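Putative calcium-regulated periplasmic protein (Bacteroides thetaiotaomicron, PDB 3DB7) binds calcium ions and is probably a calcium-regulated periplasmic protein of the PepSY-like family, though its exact role is not established. Local coordinates at residues F48-K53 and K68-P73; E63-K68 and L95-D100. All coordinates share one frame; numbering follows the deposited sequence. Where two conformers were deposited one is given.

Contact 1. Residues F48-K53 and K68-P73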
loop_
_atom_site.group_PDB
_atom_site.type_symbol
_atom_site.label_atom_id
_atom_site.label_comp_id
_atom_site.label_asym_id
_atom_site.label_seq_id
_atom_site.Cartn_x
_atom_site.Cartn_y
_atom_site.Cartn_z
ATOM N N PHE A 48 15.748 1.995 12.142
ATOM C CA PHE A 48 16.884 2.848 12.454
ATOM C C PHE A 48 16.486 3.788 13.595
ATOM O O PHE A 48 15.291 3.920 13.914
ATOM C CB PHE A 48 17.267 3.609 11.204
ATOM C CG PHE A 48 17.779 2.729 10.119
ATOM C CD1 PHE A 48 19.057 2.144 10.201
ATOM C CD2 PHE A 48 17.003 2.473 8.996
ATOM C CE1 PHE A 48 19.524 1.321 9.178
ATOM C CE2 PHE A 48 17.509 1.655 7.967
ATOM C CZ PHE A 48 18.729 1.069 8.065
ATOM N N THR A 49 17.475 4.407 14.216
ATOM C CA THR A 49 17.194 5.242 15.384
ATOM C C THR A 49 16.391 6.505 15.031
ATOM O O THR A 49 15.865 7.174 15.917
ATOM C CB THR A 49 18.506 5.619 16.081
ATOM O OG1 THR A 49 19.363 6.293 15.148
ATOM C CG2 THR A 49 19.206 4.372 16.657
ATOM N N ASN A 50 16.322 6.844 13.756
ATOM C CA ASN A 50 15.477 7.933 13.288
ATOM C C ASN A 50 14.064 7.514 12.918
ATOM O O ASN A 50 13.281 8.346 12.435
ATOM C CB ASN A 50 16.086 8.705 12.099
ATOM C CG ASN A 50 16.268 7.845 10.884
ATOM O OD1 ASN A 50 15.774 6.710 10.826
ATOM N ND2 ASN A 50 17.001 8.391 9.889
ATOM N N GLY A 51 13.730 6.240 13.137
ATOM C CA GLY A 51 12.382 5.739 12.875
ATOM C C GLY A 51 12.162 5.169 11.485
ATOM O O GLY A 51 11.154 4.553 11.210
ATOM N N ASN A 52 13.130 5.333 10.597
ATOM C CA ASN A 52 13.005 4.718 9.269
ATOM C C ASN A 52 13.171 3.202 9.338
ATOM O O ASN A 52 13.723 2.708 10.336
ATOM C CB ASN A 52 14.053 5.319 8.324
ATOM C CG ASN A 52 13.755 6.755 7.973
ATOM O OD1 ASN A 52 12.628 7.208 8.142
ATOM N ND2 ASN A 52 14.786 7.464 7.474
ATOM N N LYS A 53 12.656 2.493 8.344
ATOM C CA LYS A 53 12.619 1.034 8.358
ATOM C C LYS A 53 12.834 0.466 6.977
ATOM O O LYS A 53 12.346 1.026 5.970
ATOM C CB LYS A 53 11.250 0.535 8.894
ATOM C CG LYS A 53 11.192 -0.950 9.164
ATOM C CD LYS A 53 9.760 -1.472 9.282
ATOM C CE LYS A 53 9.111 -1.700 7.938
ATOM N NZ LYS A 53 7.739 -2.289 7.992
ATOM N N LYS A 68 9.906 7.634 5.919
ATOM C CA LYS A 68 8.988 8.764 6.131
ATOM C C LYS A 68 9.579 9.848 7.016
ATOM O O LYS A 68 9.060 10.979 7.015
ATOM C CB LYS A 68 7.645 8.316 6.667
ATOM C CG LYS A 68 7.744 7.770 8.029
ATOM C CD LYS A 68 6.332 7.238 8.426
ATOM C CE LYS A 68 6.407 6.292 9.584
ATOM N NZ LYS A 68 6.816 4.928 9.149
ATOM N N HIS A 69 10.670 9.561 7.730
ATOM C CA HIS A 69 11.285 10.567 8.610
ATOM C C HIS A 69 12.368 11.381 7.920
ATOM O O HIS A 69 12.816 12.436 8.419
ATOM C CB HIS A 69 11.787 9.931 9.928
ATOM C CG HIS A 69 10.692 9.313 10.749
ATOM N ND1 HIS A 69 10.344 7.980 10.667
ATOM C CD2 HIS A 69 9.858 9.868 11.655
ATOM C CE1 HIS A 69 9.336 7.740 11.493
ATOM N NE2 HIS A 69 9.034 8.863 12.109
ATOM N N THR A 70 12.783 10.906 6.761
ATOM C CA THR A 70 13.708 11.633 5.897
ATOM C C THR A 70 13.199 11.520 4.454
ATOM O O THR A 70 12.180 12.139 4.109
ATOM C CB THR A 70 15.135 11.161 6.081
ATOM O OG1 THR A 70 15.241 9.772 5.802
ATOM C CG2 THR A 70 15.595 11.443 7.536
ATOM N N SER A 71 13.893 10.759 3.629
ATOM C CA SER A 71 13.342 10.331 2.340
ATOM C C SER A 71 14.131 9.152 1.843
ATOM O O SER A 71 15.199 8.854 2.348
ATOM C CB SER A 71 13.353 11.468 1.331
ATOM O OG SER A 71 14.675 11.955 1.146
ATOM N N VAL A 72 13.588 8.469 0.852
ATOM C CA VAL A 72 14.221 7.266 0.347
ATOM C C VAL A 72 15.496 7.616 -0.448
ATOM O O VAL A 72 15.437 8.431 -1.376
ATOM C CB VAL A 72 13.272 6.492 -0.569
ATOM C CG1 VAL A 72 13.977 5.357 -1.252
ATOM C CG2 VAL A 72 12.053 5.993 0.242
ATOM N N PRO A 73 16.623 6.964 -0.142
ATOM C CA PRO A 73 17.816 7.198 -0.959
ATOM C C PRO A 73 17.539 6.983 -2.439
ATOM O O PRO A 73 17.001 5.977 -2.824
ATOM C CB PRO A 73 18.822 6.208 -0.400
ATOM C CG PRO A 73 18.371 6.028 1.092
ATOM C CD PRO A 73 16.858 6.092 1.029
HETATM O O HOH W 1 9.500 4.538 8.907
#
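N52 reaches from the loop 48-53 to the backbone of H69 and the side chain of T70, and its amide carries most of the polar contact. From CB, chi1 of -70° sets CG anti to the carbonyl carbon, beside the backbone N, and the amide beyond it divides its two atoms between the two partners. OD1 accepts from H69 N at 3.1 Å, with the donor in the carbonyl plane and an N-H...O angle of 152°. The same oxygen lies at the edge of the H69 imidazole, in its plane, and H69 ND1 gives N52 OD1 a second, weak bond of 3.5 Å. At the other corner of the amide, ND2 donates to T70 OG1 at 2.9 Å.

The histidine ring also packs on the turn itself. N50 O sits over one of its faces, 3.2 Å from H69 CG, and the carbonyl carbon of G51 approaches ND1 to 3.4 Å. Farther out, a water bridges the loops, donating to G51 O and accepting from K68 NZ, whose charge is also paired with D66.

The backbone N of N52 donates to N50 OD1 at 3.0 Å. That bond closes an Asx turn, which overlaps the type I beta turn F48-G51 in the hairpin connection between strands 41-48 and 53-56.

Contact 2. Residues E63-K68 and L95-D100; sequences EEVDCK and LKIERD. With CA (calcium ion), chain C.
E64 and E98 are a non-hydrogen-bonded pair on neighbouring antiparallel strands, their side chains running side by side on the same face, with E64 CG 4.0 Å from E98 CG. Of this pair, E64 binds the calcium ion itself, through OE1 at 2.3 Å. E98 joins at second hand: a water bound to the metal donates to its OE2 at 2.5 Å. The rest of the shell includes E55 and, from the second subunit, D124 and D126, so the ion lies between the two chains.

What positions E64 begins with its torsions. CG is anti to the backbone N (chi1 176°) and the chain runs on extended, while K53 NZ donates to the same OE1 that binds the metal. On this face of the sheet the aliphatic part of K96 follows, in the conformer modelled here, its CD 3.9 Å from E64 OE2 and packed against D66. K68 NZ meets D66 OD2 in a salt bridge at 2.8 Å from above the carboxylate plane.

Beneath lies the backbone ladder. V65 and I97 form the hydrogen-bonded pair, bonded both ways between their backbone N and O, and on the other face V65 CB touches I97 CG2. C67 N to L95 O, at 2.7 Å, continues the pairing past the end of strand 62-66. This is the antiparallel pairing of strands 62-66 and 94-99, within a PepSY-like sheet whose glutamate-bearing face binds calcium.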
loop_
_atom_site.group_PDB
_atom_site.type_symbol
_atom_site.label_atom_id
_atom_site.label_comp_id
_atom_site.label_asym_id
_atom_site.label_seq_id
_atom_site.Cartn_x
_atom_site.Cartn_y
_atom_site.Cartn_z
ATOM N N GLU A 63 11.942 -5.316 0.179
ATOM C CA GLU A 63 10.540 -5.260 -0.258
ATOM C C GLU A 63 9.856 -3.953 0.152
ATOM O O GLU A 63 8.877 -3.556 -0.485
ATOM C CB GLU A 63 9.738 -6.440 0.261
ATOM C CG GLU A 63 10.048 -7.730 -0.454
ATOM C CD GLU A 63 9.263 -8.944 -0.004
ATOM O OE1 GLU A 63 9.119 -9.162 1.208
ATOM O OE2 GLU A 63 8.905 -9.731 -0.914
ATOM N N GLU A 64 10.393 -3.270 1.184
ATOM C CA GLU A 64 9.825 -2.019 1.678
ATOM C C GLU A 64 10.921 -1.182 2.197
ATOM O O GLU A 64 11.726 -1.653 3.004
ATOM C CB GLU A 64 8.811 -2.291 2.790
ATOM C CG GLU A 64 8.238 -1.035 3.423
ATOM C CD GLU A 64 7.432 -1.294 4.724
ATOM O OE1 GLU A 64 7.226 -2.483 5.137
ATOM O OE2 GLU A 64 7.030 -0.289 5.327
ATOM N N VAL A 65 11.037 0.040 1.742
ATOM C CA VAL A 65 11.927 1.034 2.311
ATOM C C VAL A 65 11.060 2.202 2.738
ATOM O O VAL A 65 10.521 2.923 1.886
ATOM C CB VAL A 65 12.993 1.493 1.290
ATOM C CG1 VAL A 65 13.857 2.598 1.910
ATOM C CG2 VAL A 65 13.832 0.306 0.827
ATOM N N ASP A 66 10.866 2.360 4.052
ATOM C CA ASP A 66 9.995 3.407 4.602
ATOM C C ASP A 66 10.853 4.443 5.280
ATOM O O ASP A 66 11.348 4.248 6.416
ATOM C CB ASP A 66 8.990 2.817 5.598
ATOM C CG ASP A 66 8.029 3.840 6.127
ATOM O OD1 ASP A 66 8.286 5.038 5.875
ATOM O OD2 ASP A 66 7.021 3.448 6.780
ATOM N N CYS A 67 11.085 5.521 4.556
ATOM C CA CYS A 67 11.887 6.611 5.048
ATOM C C CYS A 67 11.036 7.837 5.271
ATOM O O CYS A 67 11.441 8.951 4.995
ATOM C CB CYS A 67 13.027 6.896 4.072
ATOM S SG CYS A 67 14.307 5.628 4.047
ATOM N N LYS A 68 9.906 7.634 5.919
ATOM C CA LYS A 68 8.988 8.764 6.131
ATOM C C LYS A 68 9.579 9.848 7.016
ATOM O O LYS A 68 9.060 10.979 7.015
ATOM C CB LYS A 68 7.645 8.316 6.667
ATOM C CG LYS A 68 7.744 7.770 8.029
ATOM C CD LYS A 68 6.332 7.238 8.426
ATOM C CE LYS A 68 6.407 6.292 9.584
ATOM N NZ LYS A 68 6.816 4.928 9.149
ATOM N N LEU A 95 8.829 9.189 0.169
ATOM C CA LEU A 95 8.889 8.824 1.564
ATOM C C LEU A 95 8.934 7.286 1.758
ATOM O O LEU A 95 9.488 6.825 2.769
ATOM C CB LEU A 95 7.724 9.424 2.372
ATOM C CG LEU A 95 7.721 10.925 2.471
ATOM C CD1 LEU A 95 6.727 11.378 3.527
ATOM C CD2 LEU A 95 9.132 11.462 2.805
ATOM N N LYS A 96 8.334 6.525 0.842
ATOM C CA LYS A 96 8.359 5.085 0.925
ATOM C C LYS A 96 8.330 4.507 -0.466
ATOM O O LYS A 96 7.734 5.084 -1.371
ATOM C CB LYS A 96 7.147 4.554 1.719
ATOM C CG LYS A 96 7.093 3.046 1.854
ATOM C CD LYS A 96 6.067 2.644 2.879
ATOM C CE LYS A 96 4.753 3.297 2.554
ATOM N NZ LYS A 96 3.719 2.933 3.600
ATOM N N ILE A 97 8.986 3.363 -0.624
ATOM C CA ILE A 97 8.884 2.583 -1.832
ATOM C C ILE A 97 8.745 1.125 -1.430
ATOM O O ILE A 97 9.418 0.652 -0.486
ATOM C CB ILE A 97 10.051 2.814 -2.809
ATOM C CG1 ILE A 97 9.834 2.081 -4.136
ATOM C CG2 ILE A 97 11.440 2.436 -2.196
ATOM C CD1 ILE A 97 10.860 2.519 -5.227
ATOM N N GLU A 98 7.896 0.421 -2.144
ATOM C CA GLU A 98 7.648 -1.013 -1.947
ATOM C C GLU A 98 7.646 -1.706 -3.263
ATOM O O GLU A 98 7.318 -1.108 -4.289
ATOM C CB GLU A 98 6.297 -1.229 -1.318
ATOM C CG GLU A 98 6.197 -0.599 0.068
ATOM C CD GLU A 98 4.783 -0.589 0.639
ATOM O OE1 GLU A 98 3.927 0.204 0.168
ATOM O OE2 GLU A 98 4.517 -1.368 1.561
ATOM N N ARG A 99 7.938 -3.013 -3.248
ATOM C CA ARG A 99 7.866 -3.789 -4.473
ATOM C C ARG A 99 7.508 -5.239 -4.139
ATOM O O ARG A 99 7.819 -5.721 -3.027
ATOM C CB ARG A 99 9.176 -3.716 -5.244
ATOM C CG ARG A 99 10.292 -4.424 -4.569
ATOM C CD ARG A 99 11.586 -4.403 -5.403
ATOM N NE ARG A 99 12.680 -4.960 -4.610
ATOM C CZ ARG A 99 13.870 -5.296 -5.057
ATOM N NH1 ARG A 99 14.202 -5.127 -6.344
ATOM N NH2 ARG A 99 14.725 -5.826 -4.206
ATOM N N ASP A 100 6.889 -5.887 -5.111
ATOM C CA ASP A 100 6.648 -7.310 -5.038
ATOM C C ASP A 100 6.776 -7.845 -6.439
ATOM O O ASP A 100 7.435 -7.220 -7.274
ATOM C CB ASP A 100 5.340 -7.615 -4.349
ATOM C CG ASP A 100 4.159 -7.253 -5.158
ATOM O OD1 ASP A 100 4.327 -6.788 -6.284
ATOM O OD2 ASP A 100 3.022 -7.484 -4.689
HETATM CA CA CA C . 6.144 -4.457 4.782
HETATM O O HOH W 2 4.066 4.186 5.973
HETATM O O HOH W 3 5.329 -3.417 2.699
HETATM O O HOH W 4 7.386 -5.555 3.024
#

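Contact 2 lies near the centre of the chain and is partly buried; contact 1 is a surface contact between loops at the strand ends. They share K68, in the loop just past strand 62-66, and their segments alternate along the sequence. In contact 1 the N52 amide ties loops that have no regular pairing by bonding a backbone N-H and a threonine hydroxyl, with the imidazole packed alongside, whereas in contact 2 a regular backbone ladder carries carboxylates and lysines on one face and apolar groups on the other. K53 joins them: its O receives a probable hydrogen bond from D66 N. The 48-53 loop thus leads directly into the calcium-binding face.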